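Adapter protein MecA 1 (Bacillus subtilis, PDB 3JTP) acts as an adaptor that targets unfolded, aggregated and specific proteins such as ComK to the ClpC protease, its C-terminal domain, described here, interacting with ClpC. Local coordinates at residues K24-T32 / Q58-A66. The protein carries 3 engineered substitutions. Sequence-based numbering, arbitrary orientation.
Engineered in segment 58-66: Met62 (natural residue Leu).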
# COMPACT_ATOMS: atom_id res chain seq x y z
N LYS A 24 -6.56 8.82 -0.82
CA LYS A 24 -7.45 9.85 -1.33
C LYS A 24 -7.19 10.07 -2.82
O LYS A 24 -8.07 10.53 -3.56
CB LYS A 24 -7.28 11.15 -0.57
CG LYS A 24 -8.47 12.07 -0.70
CD LYS A 24 -8.14 13.52 -0.33
CE LYS A 24 -8.18 13.77 1.18
NZ LYS A 24 -8.69 15.17 1.44
N LEU A 25 -5.98 9.71 -3.26
CA LEU A 25 -5.55 9.98 -4.63
C LEU A 25 -6.19 9.10 -5.71
O LEU A 25 -5.96 9.28 -6.90
CB LEU A 25 -4.03 9.93 -4.72
CG LEU A 25 -3.36 11.31 -4.69
CD1 LEU A 25 -4.36 12.40 -4.32
CD2 LEU A 25 -2.16 11.35 -3.77
N ASN A 26 -7.02 8.15 -5.28
CA ASN A 26 -7.63 7.22 -6.22
C ASN A 26 -6.64 6.52 -7.12
O ASN A 26 -6.89 6.33 -8.31
CB ASN A 26 -8.67 7.93 -7.07
CG ASN A 26 -10.05 7.86 -6.47
OD1 ASN A 26 -10.39 6.89 -5.78
ND2 ASN A 26 -10.85 8.89 -6.71
N VAL A 27 -5.50 6.14 -6.55
CA VAL A 27 -4.46 5.41 -7.26
C VAL A 27 -4.43 3.99 -6.72
O VAL A 27 -3.47 3.24 -6.95
CB VAL A 27 -3.09 6.03 -7.02
CG1 VAL A 27 -2.59 5.63 -5.65
CG2 VAL A 27 -2.12 5.57 -8.07
N ASN A 28 -5.46 3.64 -5.96
CA ASN A 28 -5.59 2.28 -5.45
C ASN A 28 -5.36 1.29 -6.58
O ASN A 28 -6.29 0.91 -7.30
CB ASN A 28 -6.94 2.09 -4.78
CG ASN A 28 -7.86 3.28 -4.98
OD1 ASN A 28 -8.48 3.41 -6.05
ND2 ASN A 28 -7.95 4.15 -3.97
N GLY A 29 -4.09 0.89 -6.71
CA GLY A 29 -3.58 0.20 -7.88
C GLY A 29 -3.94 -1.26 -7.88
O GLY A 29 -3.14 -2.09 -7.44
N SER A 30 -5.11 -1.57 -8.42
CA SER A 30 -5.71 -2.87 -8.23
C SER A 30 -5.44 -3.33 -6.80
O SER A 30 -5.53 -2.51 -5.88
CB SER A 30 -5.24 -3.86 -9.30
OG SER A 30 -5.81 -3.51 -10.55
N LYS A 31 -5.07 -4.59 -6.59
CA LYS A 31 -5.07 -5.16 -5.24
C LYS A 31 -4.02 -4.57 -4.29
O LYS A 31 -2.84 -4.48 -4.61
CB LYS A 31 -4.97 -6.69 -5.29
CG LYS A 31 -5.98 -7.33 -6.23
CD LYS A 31 -5.66 -8.81 -6.45
CE LYS A 31 -6.22 -9.33 -7.77
NZ LYS A 31 -5.68 -10.69 -8.10
N THR A 32 -4.48 -4.16 -3.12
CA THR A 32 -3.60 -3.68 -2.07
C THR A 32 -3.99 -4.36 -0.77
O THR A 32 -5.18 -4.50 -0.48
CB THR A 32 -3.66 -2.15 -1.93
OG1 THR A 32 -5.02 -1.72 -1.83
CG2 THR A 32 -3.01 -1.49 -3.13
N GLN A 58 1.62 5.32 -11.45
CA GLN A 58 0.93 4.91 -10.23
C GLN A 58 1.94 4.71 -9.09
O GLN A 58 1.80 5.28 -8.00
CB GLN A 58 0.20 3.60 -10.51
CG GLN A 58 -1.02 3.34 -9.66
CD GLN A 58 -2.11 2.59 -10.42
OE1 GLN A 58 -2.74 3.13 -11.33
NE2 GLN A 58 -2.34 1.35 -10.04
N LEU A 59 2.95 3.90 -9.36
CA LEU A 59 4.02 3.66 -8.40
C LEU A 59 4.63 4.97 -7.93
O LEU A 59 4.82 5.17 -6.74
CB LEU A 59 5.11 2.78 -9.01
CG LEU A 59 6.19 2.34 -8.03
CD1 LEU A 59 5.53 1.70 -6.82
CD2 LEU A 59 7.17 1.38 -8.68
N SER A 60 4.94 5.85 -8.88
CA SER A 60 5.67 7.08 -8.59
C SER A 60 4.92 8.01 -7.64
O SER A 60 5.55 8.76 -6.89
CB SER A 60 6.03 7.82 -9.88
OG SER A 60 4.90 8.50 -10.41
N ILE A 61 3.59 7.98 -7.66
CA ILE A 61 2.84 8.75 -6.67
C ILE A 61 2.83 8.02 -5.34
O ILE A 61 2.96 8.65 -4.28
CB ILE A 61 1.41 9.05 -7.11
CG1 ILE A 61 1.41 10.13 -8.19
CG2 ILE A 61 0.57 9.52 -5.92
CD1 ILE A 61 0.16 10.14 -9.02
N MET A 62 2.68 6.70 -5.38
CA MET A 62 2.73 5.92 -4.16
C MET A 62 4.02 6.24 -3.43
O MET A 62 4.04 6.35 -2.21
CB MET A 62 2.60 4.42 -4.43
CG MET A 62 1.17 3.93 -4.67
SD MET A 62 1.13 2.18 -5.08
CE MET A 62 -0.48 1.70 -4.59
N LEU A 63 5.10 6.41 -4.19
CA LEU A 63 6.42 6.63 -3.60
C LEU A 63 6.66 8.05 -3.12
O LEU A 63 7.79 8.40 -2.74
CB LEU A 63 7.54 6.27 -4.57
CG LEU A 63 7.71 4.80 -4.93
CD1 LEU A 63 8.91 4.65 -5.85
CD2 LEU A 63 7.87 3.95 -3.68
N GLU A 64 5.64 8.90 -3.15
CA GLU A 64 5.77 10.19 -2.48
C GLU A 64 5.38 10.05 -1.02
O GLU A 64 5.84 10.81 -0.17
CB GLU A 64 4.91 11.25 -3.16
CG GLU A 64 5.40 11.54 -4.54
CD GLU A 64 5.15 12.95 -4.96
OE1 GLU A 64 5.63 13.27 -6.06
OE2 GLU A 64 4.51 13.72 -4.21
N TYR A 65 4.52 9.07 -0.76
CA TYR A 65 4.04 8.80 0.59
C TYR A 65 4.73 7.61 1.23
O TYR A 65 4.63 7.41 2.44
CB TYR A 65 2.54 8.62 0.55
CG TYR A 65 1.90 9.90 0.12
CD1 TYR A 65 1.85 10.99 0.98
CD2 TYR A 65 1.41 10.04 -1.15
CE1 TYR A 65 1.31 12.18 0.60
CE2 TYR A 65 0.86 11.25 -1.56
CZ TYR A 65 0.82 12.31 -0.67
OH TYR A 65 0.28 13.48 -1.05
N ALA A 66 5.47 6.84 0.44
CA ALA A 66 6.12 5.63 0.96
C ALA A 66 7.50 5.34 0.35
O ALA A 66 7.96 6.04 -0.55
CB ALA A 66 5.21 4.44 0.77
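Leu25 and Val27, on the connection from helix 16-24 to strand 31-37, pack against helix 54-65 in the alpha+beta fold of the MecA C-terminal domain, whose helices accompany an antiparallel sheet. No hydrogen bond joins the two segments, so the evidence for fit is shape. Leu25 sends one methyl, CD2, between two helix residues a turn apart: it lies 3.7 Å from Tyr65 CE2, meeting the ring obliquely, and 3.9 Å from Ile61 CG2. Ile61 can offer that methyl because CG2 stands opposite the backbone N across the CA-CB bond. Val27 forms the next bump and its two branches part: CG1 comes within 4.2 Å of Met62 CG, while CG2 turns to Gln58, where the modelled spacing is too tight to be trusted. Asn26, with positive phi after the helix, separates these two bumps. Gln58 bends at chi2 (146°) and brings its CD to 3.8 Å from Val27 O; its NE2 end is modelled doubtfully close to Gly29 CA. With an alanine in place of Gln58, a gap would probably be left beside Val27 O. Gly29 centres an inverse gamma turn. Deeper in, the engineered Met62 (Leu in nature) also packs on Leu22, Phe47 and Leu89, and its extended chain carries CE to 4.3 Å from Thr32 CG2 and 4.1 Å from Val27 O.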